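Local atomic coordinates of peptidyl-prolyl cis-trans isomerase cyclophilin-type (Toxoplasma gondii, PDB entry 3BO7), a protein that probably catalyses the cis-trans isomerisation of peptidyl-proline bonds to speed protein folding, and is seen here in complex with the immunosuppressant cyclosporin A. Residues D45-R50 against P163-E168; F89-D94 against M107-K112; R96-G101 against H128-H133. All blocks are in the same frame, centred on the assembly; numbering follows the deposited sequence.

Contact 1 (D45-R50 against P163-E168)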
loop_
_atom_site.group_PDB
_atom_site.type_symbol
_atom_site.label_atom_id
_atom_site.label_comp_id
_atom_site.label_asym_id
_atom_site.label_seq_id
_atom_site.Cartn_x
_atom_site.Cartn_y
_atom_site.Cartn_z
ATOM N N ASP A 45 12.443 -1.856 -4.874
ATOM C CA ASP A 45 12.505 -1.399 -6.277
ATOM C C ASP A 45 11.146 -1.231 -6.984
ATOM O O ASP A 45 11.092 -0.759 -8.118
ATOM C CB ASP A 45 13.477 -2.251 -7.115
ATOM C CG ASP A 45 14.912 -2.197 -6.587
ATOM O OD1 ASP A 45 15.365 -1.103 -6.170
ATOM O OD2 ASP A 45 15.584 -3.252 -6.581
ATOM N N THR A 46 10.053 -1.603 -6.324
ATOM C CA THR A 46 8.731 -1.241 -6.831
ATOM C C THR A 46 8.541 0.277 -6.727
ATOM O O THR A 46 9.200 0.947 -5.924
ATOM C CB THR A 46 7.565 -1.987 -6.117
ATOM O OG1 THR A 46 7.542 -1.658 -4.721
ATOM C CG2 THR A 46 7.700 -3.495 -6.298
ATOM N N ILE A 47 7.644 0.805 -7.555
ATOM C CA ILE A 47 7.386 2.239 -7.615
ATOM C C ILE A 47 5.978 2.596 -7.137
ATOM O O ILE A 47 5.163 1.718 -6.865
ATOM C CB ILE A 47 7.602 2.797 -9.053
ATOM C CG1 ILE A 47 6.792 1.999 -10.080
ATOM C CG2 ILE A 47 9.094 2.833 -9.409
ATOM C CD1 ILE A 47 6.753 2.649 -11.457
ATOM N N PHE A 48 5.721 3.892 -7.012
ATOM C CA PHE A 48 4.364 4.397 -6.853
ATOM C C PHE A 48 3.919 4.924 -8.219
ATOM O O PHE A 48 4.259 6.045 -8.608
ATOM C CB PHE A 48 4.291 5.462 -5.753
ATOM C CG PHE A 48 4.410 4.903 -4.362
ATOM C CD1 PHE A 48 3.273 4.651 -3.603
ATOM C CD2 PHE A 48 5.657 4.612 -3.815
ATOM C CE1 PHE A 48 3.371 4.131 -2.314
ATOM C CE2 PHE A 48 5.774 4.087 -2.529
ATOM C CZ PHE A 48 4.623 3.843 -1.774
ATOM N N HIS A 49 3.165 4.081 -8.936
ATOM C CA HIS A 49 2.954 4.206 -10.388
ATOM C C HIS A 49 1.671 4.921 -10.782
ATOM O O HIS A 49 1.433 5.160 -11.955
ATOM C CB HIS A 49 2.943 2.812 -11.028
ATOM C CG HIS A 49 1.707 2.027 -10.721
ATOM N ND1 HIS A 49 1.570 1.271 -9.576
ATOM C CD2 HIS A 49 0.539 1.907 -11.393
ATOM C CE1 HIS A 49 0.377 0.706 -9.565
ATOM N NE2 HIS A 49 -0.268 1.074 -10.657
ATOM N N ARG A 50 0.820 5.211 -9.813
ATOM C CA ARG A 50 -0.404 5.943 -10.086
ATOM C C ARG A 50 -0.662 6.924 -8.940
ATOM O O ARG A 50 -0.718 6.535 -7.771
ATOM C CB ARG A 50 -1.580 4.987 -10.315
ATOM C CG ARG A 50 -2.912 5.690 -10.580
ATOM C CD ARG A 50 -3.960 4.753 -11.177
ATOM N NE ARG A 50 -5.302 5.326 -11.077
ATOM C CZ ARG A 50 -6.185 5.030 -10.122
ATOM N NH1 ARG A 50 -5.884 4.149 -9.177
ATOM N NH2 ARG A 50 -7.376 5.614 -10.111
ATOM N N PRO A 163 8.426 8.701 -10.516
ATOM C CA PRO A 163 7.757 7.921 -9.466
ATOM C C PRO A 163 8.690 7.669 -8.283
ATOM O O PRO A 163 9.847 7.285 -8.503
ATOM C CB PRO A 163 7.428 6.585 -10.159
ATOM C CG PRO A 163 7.603 6.826 -11.620
ATOM C CD PRO A 163 8.643 7.898 -11.735
ATOM N N PRO A 164 8.208 7.902 -7.041
ATOM C CA PRO A 164 8.972 7.460 -5.876
ATOM C C PRO A 164 9.165 5.950 -5.937
ATOM O O PRO A 164 8.211 5.208 -6.216
ATOM C CB PRO A 164 8.068 7.831 -4.694
ATOM C CG PRO A 164 7.178 8.902 -5.207
ATOM C CD PRO A 164 6.955 8.576 -6.653
ATOM N N LYS A 165 10.395 5.511 -5.699
ATOM C CA LYS A 165 10.742 4.096 -5.753
ATOM C C LYS A 165 11.158 3.614 -4.363
ATOM O O LYS A 165 11.935 4.285 -3.675
ATOM C CB LYS A 165 11.857 3.856 -6.782
ATOM C CG LYS A 165 12.255 2.393 -6.967
ATOM C CD LYS A 165 13.285 2.204 -8.095
ATOM C CE LYS A 165 14.684 2.695 -7.714
ATOM N NZ LYS A 165 15.291 1.899 -6.594
ATOM N N VAL A 166 10.623 2.462 -3.960
ATOM C CA VAL A 166 10.924 1.865 -2.660
ATOM C C VAL A 166 12.363 1.361 -2.649
ATOM O O VAL A 166 12.730 0.497 -3.451
ATOM C CB VAL A 166 9.944 0.695 -2.309
ATOM C CG1 VAL A 166 10.342 0.009 -1.011
ATOM C CG2 VAL A 166 8.500 1.192 -2.232
ATOM N N GLU A 167 13.171 1.924 -1.749
ATOM C CA GLU A 167 14.540 1.465 -1.517
ATOM C C GLU A 167 14.534 0.240 -0.609
ATOM O O GLU A 167 15.236 -0.742 -0.861
ATOM C CB GLU A 167 15.404 2.589 -0.928
ATOM C CG GLU A 167 15.982 3.526 -1.982
ATOM C CD GLU A 167 16.475 4.863 -1.436
ATOM O OE1 GLU A 167 16.958 5.674 -2.253
ATOM O OE2 GLU A 167 16.383 5.114 -0.212
ATOM N N GLU A 168 13.716 0.295 0.434
ATOM C CA GLU A 168 13.592 -0.811 1.377
ATOM C C GLU A 168 12.418 -0.589 2.294
ATOM O O GLU A 168 11.914 0.529 2.418
ATOM C CB GLU A 168 14.859 -0.951 2.236
ATOM C CG GLU A 168 15.115 0.252 3.138
ATOM C CD GLU A 168 16.261 0.046 4.104
ATOM O OE1 GLU A 168 16.727 -1.103 4.272
ATOM O OE2 GLU A 168 16.696 1.051 4.703
#

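Contact 2 (F89-D94 against M107-K112). With SO4 (sulfate ion), chain I; SO4 (sulfate ion), chain J; SO4 (sulfate ion), chain K.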
loop_
_atom_site.group_PDB
_atom_site.type_symbol
_atom_site.label_atom_id
_atom_site.label_comp_id
_atom_site.label_asym_id
_atom_site.label_seq_id
_atom_site.Cartn_x
_atom_site.Cartn_y
_atom_site.Cartn_z
ATOM N N PHE A 89 -6.243 -13.298 -1.649
ATOM C CA PHE A 89 -6.940 -13.541 -0.394
ATOM C C PHE A 89 -8.184 -12.669 -0.260
ATOM O O PHE A 89 -8.337 -11.657 -0.960
ATOM C CB PHE A 89 -6.001 -13.412 0.826
ATOM C CG PHE A 89 -5.318 -12.083 0.937
ATOM C CD1 PHE A 89 -5.909 -11.032 1.651
ATOM C CD2 PHE A 89 -4.090 -11.874 0.340
ATOM C CE1 PHE A 89 -5.279 -9.799 1.753
ATOM C CE2 PHE A 89 -3.456 -10.648 0.440
ATOM C CZ PHE A 89 -4.047 -9.606 1.148
ATOM N N GLU A 90 -9.073 -13.090 0.637
ATOM C CA GLU A 90 -10.370 -12.464 0.815
ATOM C C GLU A 90 -10.286 -11.082 1.455
ATOM O O GLU A 90 -9.309 -10.740 2.135
ATOM C CB GLU A 90 -11.290 -13.378 1.622
ATOM C CG GLU A 90 -11.674 -14.662 0.884
ATOM C CD GLU A 90 -12.703 -15.508 1.626
ATOM O OE1 GLU A 90 -13.032 -16.622 1.135
ATOM O OE2 GLU A 90 -13.188 -15.063 2.694
ATOM N N ASP A 91 -11.314 -10.287 1.213
ATOM C CA ASP A 91 -11.403 -8.953 1.771
ATOM C C ASP A 91 -11.640 -9.014 3.277
ATOM O O ASP A 91 -12.181 -10.000 3.799
ATOM C CB ASP A 91 -12.528 -8.169 1.087
ATOM C CG ASP A 91 -12.247 -7.897 -0.388
ATOM O OD1 ASP A 91 -11.099 -7.525 -0.733
ATOM O OD2 ASP A 91 -13.188 -8.051 -1.202
ATOM N N GLU A 92 -11.217 -7.960 3.965
ATOM C CA GLU A 92 -11.433 -7.830 5.397
ATOM C C GLU A 92 -11.867 -6.410 5.689
ATOM O O GLU A 92 -11.099 -5.464 5.504
ATOM C CB GLU A 92 -10.168 -8.151 6.177
ATOM C CG GLU A 92 -9.625 -9.558 5.969
ATOM C CD GLU A 92 -8.205 -9.687 6.463
ATOM O OE1 GLU A 92 -7.295 -9.092 5.823
ATOM O OE2 GLU A 92 -8.000 -10.388 7.478
ATOM N N PHE A 93 -13.112 -6.279 6.133
ATOM C CA PHE A 93 -13.707 -4.997 6.402
ATOM C C PHE A 93 -14.001 -4.924 7.886
ATOM O O PHE A 93 -14.096 -5.957 8.553
ATOM C CB PHE A 93 -14.982 -4.811 5.572
ATOM C CG PHE A 93 -14.789 -5.048 4.091
ATOM C CD1 PHE A 93 -13.741 -4.431 3.398
ATOM C CD2 PHE A 93 -15.663 -5.879 3.385
ATOM C CE1 PHE A 93 -13.553 -4.658 2.033
ATOM C CE2 PHE A 93 -15.489 -6.104 2.011
ATOM C CZ PHE A 93 -14.433 -5.485 1.336
ATOM N N ASP A 94 -14.118 -3.700 8.395
ATOM C CA ASP A 94 -14.402 -3.447 9.795
ATOM C C ASP A 94 -14.940 -2.029 9.850
ATOM O O ASP A 94 -14.391 -1.138 9.210
ATOM C CB ASP A 94 -13.117 -3.591 10.626
ATOM C CG ASP A 94 -13.377 -3.654 12.132
ATOM O OD1 ASP A 94 -13.941 -2.693 12.706
ATOM O OD2 ASP A 94 -12.973 -4.656 12.755
ATOM N N MET A 107 -5.975 -1.778 0.399
ATOM C CA MET A 107 -5.667 -2.699 -0.712
ATOM C C MET A 107 -6.334 -2.310 -2.031
ATOM O O MET A 107 -7.537 -2.080 -2.086
ATOM C CB MET A 107 -6.077 -4.142 -0.366
ATOM C CG MET A 107 -5.196 -4.874 0.647
ATOM S SD MET A 107 -3.439 -4.989 0.196
ATOM C CE MET A 107 -3.479 -6.010 -1.284
ATOM N N ALA A 108 -5.543 -2.239 -3.093
ATOM C CA ALA A 108 -6.076 -2.194 -4.445
ATOM C C ALA A 108 -6.565 -3.602 -4.846
ATOM O O ALA A 108 -6.047 -4.617 -4.358
ATOM C CB ALA A 108 -5.017 -1.692 -5.402
ATOM N N ASN A 109 -7.552 -3.666 -5.740
ATOM C CA ASN A 109 -8.040 -4.950 -6.256
ATOM C C ASN A 109 -8.742 -4.811 -7.606
ATOM O O ASN A 109 -8.671 -3.758 -8.235
ATOM C CB ASN A 109 -8.967 -5.615 -5.237
ATOM C CG ASN A 109 -10.116 -4.721 -4.827
ATOM O OD1 ASN A 109 -10.928 -4.302 -5.662
ATOM N ND2 ASN A 109 -10.197 -4.424 -3.530
ATOM N N ASP A 110 -9.396 -5.889 -8.045
ATOM C CA ASP A 110 -10.203 -5.896 -9.265
ATOM C C ASP A 110 -11.563 -6.544 -8.980
ATOM O O ASP A 110 -12.073 -7.330 -9.796
ATOM C CB ASP A 110 -9.492 -6.667 -10.384
ATOM C CG ASP A 110 -8.385 -5.873 -11.033
ATOM O OD1 ASP A 110 -8.474 -4.634 -11.044
ATOM O OD2 ASP A 110 -7.424 -6.482 -11.551
ATOM N N GLY A 111 -12.140 -6.206 -7.832
ATOM C CA GLY A 111 -13.378 -6.826 -7.358
ATOM C C GLY A 111 -13.176 -7.639 -6.083
ATOM O O GLY A 111 -12.078 -7.670 -5.524
ATOM N N LYS A 112 -14.243 -8.295 -5.630
ATOM C CA LYS A 112 -14.236 -9.132 -4.426
ATOM C C LYS A 112 -13.054 -10.071 -4.356
ATOM O O LYS A 112 -12.723 -10.734 -5.345
ATOM C CB LYS A 112 -15.473 -10.027 -4.390
ATOM C CG LYS A 112 -16.799 -9.337 -4.235
ATOM C CD LYS A 112 -17.915 -10.378 -4.125
ATOM C CE LYS A 112 -17.809 -11.504 -5.180
ATOM N NZ LYS A 112 -18.978 -12.443 -5.107
HETATM S S SO4 I . -7.945 -16.017 2.889
HETATM O O1 SO4 I . -7.786 -14.719 3.523
HETATM O O2 SO4 I . -6.643 -16.661 2.746
HETATM O O3 SO4 I . -8.814 -16.886 3.690
HETATM O O4 SO4 I . -8.569 -15.817 1.583
HETATM S S SO4 J . -21.646 -9.959 -5.587
HETATM O O1 SO4 J . -21.819 -11.255 -4.925
HETATM O O2 SO4 J . -21.446 -8.935 -4.565
HETATM O O3 SO4 J . -20.490 -10.009 -6.475
HETATM O O4 SO4 J . -22.827 -9.632 -6.378
HETATM S S SO4 K . -21.162 -14.223 -7.869
HETATM O O1 SO4 K . -22.534 -13.869 -8.241
HETATM O O2 SO4 K . -21.104 -14.585 -6.454
HETATM O O3 SO4 K . -20.696 -15.349 -8.671
HETATM O O4 SO4 K . -20.281 -13.081 -8.104
HETATM O O HOH W 1 -9.577 -5.207 -0.726
HETATM O O HOH W 2 -10.432 -7.689 -3.269
#

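Contact 3 (R96-G101 against H128-H133)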
loop_
_atom_site.group_PDB
_atom_site.type_symbol
_atom_site.label_atom_id
_atom_site.label_comp_id
_atom_site.label_asym_id
_atom_site.label_seq_id
_atom_site.Cartn_x
_atom_site.Cartn_y
_atom_site.Cartn_z
ATOM N N ARG A 96 -14.906 0.240 12.043
ATOM C CA ARG A 96 -14.015 1.204 12.669
ATOM C C ARG A 96 -12.913 1.643 11.711
ATOM O O ARG A 96 -12.169 2.589 12.001
ATOM C CB ARG A 96 -13.422 0.610 13.946
ATOM C CG ARG A 96 -14.475 0.269 15.015
ATOM C CD ARG A 96 -13.910 -0.666 16.073
ATOM N NE ARG A 96 -13.730 -2.021 15.556
ATOM C CZ ARG A 96 -13.169 -3.025 16.232
ATOM N NH1 ARG A 96 -12.719 -2.838 17.472
ATOM N NH2 ARG A 96 -13.051 -4.217 15.663
ATOM N N LEU A 97 -12.820 0.958 10.570
ATOM C CA LEU A 97 -11.843 1.273 9.534
ATOM C C LEU A 97 -12.509 1.800 8.264
ATOM O O LEU A 97 -13.109 1.042 7.491
ATOM C CB LEU A 97 -10.962 0.059 9.225
ATOM C CG LEU A 97 -9.998 -0.390 10.324
ATOM C CD1 LEU A 97 -9.235 -1.627 9.882
ATOM C CD2 LEU A 97 -9.053 0.738 10.719
ATOM N N VAL A 98 -12.387 3.113 8.072
ATOM C CA VAL A 98 -12.983 3.825 6.945
ATOM C C VAL A 98 -11.930 4.682 6.219
ATOM O O VAL A 98 -10.930 5.083 6.825
ATOM C CB VAL A 98 -14.198 4.683 7.384
ATOM C CG1 VAL A 98 -15.328 3.782 7.903
ATOM C CG2 VAL A 98 -13.800 5.727 8.435
ATOM N N HIS A 99 -12.149 4.933 4.925
ATOM C CA HIS A 99 -11.218 5.713 4.110
ATOM C C HIS A 99 -11.412 7.202 4.375
ATOM O O HIS A 99 -11.784 7.967 3.483
ATOM C CB HIS A 99 -11.388 5.400 2.615
ATOM C CG HIS A 99 -11.184 3.956 2.276
ATOM N ND1 HIS A 99 -12.180 3.013 2.412
ATOM C CD2 HIS A 99 -10.090 3.290 1.843
ATOM C CE1 HIS A 99 -11.714 1.830 2.056
ATOM N NE2 HIS A 99 -10.447 1.971 1.706
ATOM N N GLN A 100 -11.153 7.603 5.611
ATOM C CA GLN A 100 -11.352 8.980 6.025
ATOM C C GLN A 100 -10.018 9.648 6.276
ATOM O O GLN A 100 -9.190 9.142 7.031
ATOM C CB GLN A 100 -12.208 9.022 7.281
ATOM C CG GLN A 100 -12.651 10.408 7.694
ATOM C CD GLN A 100 -13.783 10.375 8.711
ATOM O OE1 GLN A 100 -13.730 11.062 9.736
ATOM N NE2 GLN A 100 -14.817 9.581 8.429
ATOM N N GLY A 101 -9.813 10.787 5.623
ATOM C CA GLY A 101 -8.644 11.615 5.862
ATOM C C GLY A 101 -7.390 11.118 5.175
ATOM O O GLY A 101 -7.412 10.125 4.439
ATOM N N HIS A 128 -16.395 6.192 -0.512
ATOM C CA HIS A 128 -17.089 5.341 -1.491
ATOM C C HIS A 128 -16.334 4.012 -1.669
ATOM O O HIS A 128 -16.873 3.054 -2.236
ATOM C CB HIS A 128 -17.275 6.070 -2.835
ATOM C CG HIS A 128 -15.991 6.513 -3.471
ATOM N ND1 HIS A 128 -15.339 7.674 -3.108
ATOM C CD2 HIS A 128 -15.231 5.943 -4.440
ATOM C CE1 HIS A 128 -14.237 7.802 -3.828
ATOM N NE2 HIS A 128 -14.144 6.762 -4.641
ATOM N N LEU A 129 -15.094 3.959 -1.166
ATOM C CA LEU A 129 -14.270 2.744 -1.208
ATOM C C LEU A 129 -14.470 1.822 0.002
ATOM O O LEU A 129 -14.019 0.672 -0.014
ATOM C CB LEU A 129 -12.778 3.072 -1.424
ATOM C CG LEU A 129 -12.450 3.951 -2.640
ATOM C CD1 LEU A 129 -10.954 4.207 -2.778
ATOM C CD2 LEU A 129 -13.006 3.348 -3.923
ATOM N N ASN A 130 -15.163 2.314 1.032
ATOM C CA ASN A 130 -15.482 1.503 2.198
ATOM C C ASN A 130 -16.188 0.207 1.790
ATOM O O ASN A 130 -17.068 0.214 0.927
ATOM C CB ASN A 130 -16.347 2.272 3.199
ATOM C CG ASN A 130 -15.646 3.489 3.791
ATOM O OD1 ASN A 130 -14.434 3.674 3.649
ATOM N ND2 ASN A 130 -16.421 4.333 4.466
ATOM N N ASN A 131 -15.799 -0.899 2.420
ATOM C CA ASN A 131 -16.365 -2.222 2.122
ATOM C C ASN A 131 -16.146 -2.675 0.667
ATOM O O ASN A 131 -16.861 -3.539 0.165
ATOM C CB ASN A 131 -17.855 -2.295 2.516
ATOM C CG ASN A 131 -18.094 -1.882 3.951
ATOM O OD1 ASN A 131 -17.547 -2.484 4.868
ATOM N ND2 ASN A 131 -18.909 -0.841 4.154
ATOM N N LYS A 132 -15.173 -2.063 -0.004
ATOM C CA LYS A 132 -14.720 -2.520 -1.312
ATOM C C LYS A 132 -13.226 -2.820 -1.273
ATOM O O LYS A 132 -12.728 -3.618 -2.070
ATOM C CB LYS A 132 -15.015 -1.477 -2.388
ATOM C CG LYS A 132 -16.500 -1.287 -2.711
ATOM C CD LYS A 132 -16.968 -2.213 -3.814
ATOM C CE LYS A 132 -18.203 -1.639 -4.487
ATOM N NZ LYS A 132 -19.035 -2.688 -5.144
ATOM N N HIS A 133 -12.524 -2.164 -0.346
ATOM C CA HIS A 133 -11.080 -2.286 -0.206
ATOM C C HIS A 133 -10.669 -2.552 1.253
ATOM O O HIS A 133 -11.126 -1.859 2.171
ATOM C CB HIS A 133 -10.402 -1.027 -0.764
ATOM C CG HIS A 133 -10.665 -0.811 -2.221
ATOM N ND1 HIS A 133 -9.854 -1.329 -3.212
ATOM C CD2 HIS A 133 -11.674 -0.174 -2.859
ATOM C CE1 HIS A 133 -10.346 -1.007 -4.393
ATOM N NE2 HIS A 133 -11.452 -0.309 -4.208
#

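Contact 1 (D45-R50 against P163-E168)
I47 and K165 pair where the cyclophilin beta-barrel closes, between its outermost strands 48-52 and 166-171. Their CA atoms stand 4.3 Å apart in a single bridge, and the local chain directions differ by 132°, so the antiparallel pairing is strongly splayed. The pattern of bonds marks I47-K165 as a non-hydrogen-bonded pair: V166 N donates to T46 O at 2.9 Å on one flank, and F48 N to P164 O at 2.9 Å on the other. A third backbone bond, D45 N to V166 O (2.8 Å), lies beyond T46. K165 N itself turns to T14 OG1, which ties the junction to the turn between strands 7-13 and 16-22.

The apolar side chains fall into two groups. F48 and V166 belong to the inner one: F48 CE2 lies 4.0 Å from V166 CG2, P164 O sits at the rim of the aromatic ring, in its plane, and the P164 ring crosses F48 at about a right angle. W149 and I57 add to the surroundings of F48. In the second group I47 and the partly exposed P163 run side by side, pointing the same way, with I47 CB 3.9 Å from P163 CB; that same CB of P163 also packs 3.6 Å from F48 O. T46 OG1 is hydrogen-bonded to F43 O and lies beside V166 CG2.

At the outer end, K165 is extended through CD, its CG and CD lying beside D45 O. Bends at chi3 (73°) and chi4 (65°) then place CE and NZ in turn, and K165 NZ reaches D45 OD1 at 3.0 Å, a salt bridge made on the anti side of the carboxylate.

Contact 2 (F89-D94 against M107-K112)
D91 and N109 face each other without a direct bond, and water mediates the polar link between their segments. D91 OD1 and N109 ND2 are 4.3 Å apart, too far for direct hydrogen bonding. Water 1 spans that gap, donating to D91 OD1 at 2.8 Å and accepting from N109 ND2 at 3.0 Å. Water 2 also donates to D91 OD1, at 2.6 Å, and gives its other hydrogen to G111 O at 2.8 Å. With N115 ND2 as a further donor, three bonds grip this one oxygen, an environment that would probably stabilise a charged carboxylate. D91 OD2 lies 3.6 Å from K112 CA, a van der Waals contact in addition to the hydrogen bond it makes just outside the segments. CB is directed at 107-112, and chi1 of -66° puts CG anti to the carbonyl carbon.

N109 is fixed at both ends of its amide. Its ND2 also donates to K132 O, while its OD1 accepts from G111 N at 3.1 Å, an Asx turn with a nearly straight N-H...O angle of 166°, although the donor stands 37° above the carbonyl plane. The apolar part is thin, with F89 CZ 4.4 Å from M107 CE. On the solvent side, K112 NZ bonds one sulfate and, weakly, a second, both probably from the crystallisation liquor.

Beyond N109, D110 OD1 bonds the backbone of the bound peptide, and A108, N109 and D110 pack on its modified side chains: this turn is a wall of the cyclosporin-binding groove characteristic of cyclophilins.

Contact 3 (R96-G101 against H128-H133)
H99 and N130 form the tight part of this contact. N130 OD1 accepts two bonds from the same residue, H99 N at 2.9 Å and H99 ND1 at 2.7 Å, so one amide oxygen clamps both backbone and ring. The second bond is the flatter: ND1 lies in the carbonyl plane of N130, and ring and amide planes differ by only 21°. Both bonds are close to straight, with N-H...O angles of 172° and 163°. L129 CB then covers one face of the imidazole, 3.9 Å from its centroid and over its centre, a CH-pi contact. H99 CE1 also approaches L129 O to 3.3 Å, and H133 O lies at the ring edge, near its plane. With S106 OG bonded to NE2, both ring nitrogens are engaged.

H99 is the centre of an inverse gamma turn, and through these bonds it joins the loop that leads from the 3-10 segment at H128-L129 to strand 135-141. That loop borders the cyclophilin ligand groove: H128 NE2 bonds the peptide backbone, while L129 and H133 pack on modified peptide side chains.

Toward solvent the fit is looser. V98 is partly exposed; within 128-133 it meets N130 alone, its CG1 3.6 Å from ND2, and it buries 23 Å² there against 99 Å² for H99. The amide nitrogen is instead held by E127 OE2, on the same loop as N130.

Overall arrangement
Contact 1 and the other two lie on opposite sides of the chain's centre, about 22 and 24 Å away between centres. Contact 1 joins the starts of the first and last strands in sheet order, where the barrel closes, through backbone bonds, mostly buried apolar side chains and one salt bridge at its outer end. Contacts 2 and 3 join loops, and side-chain amides, a carboxylate and an imidazole do the work; contact 3 is buried and directly bonded, contact 2 only partly buried and hydrated. These two touch: M107 O is 2.7 Å from H133 ND1, a probable hydrogen bond, and 107-112 and 128-133 together border the peptide groove. From contact 1, R50 also reaches the peptide backbone.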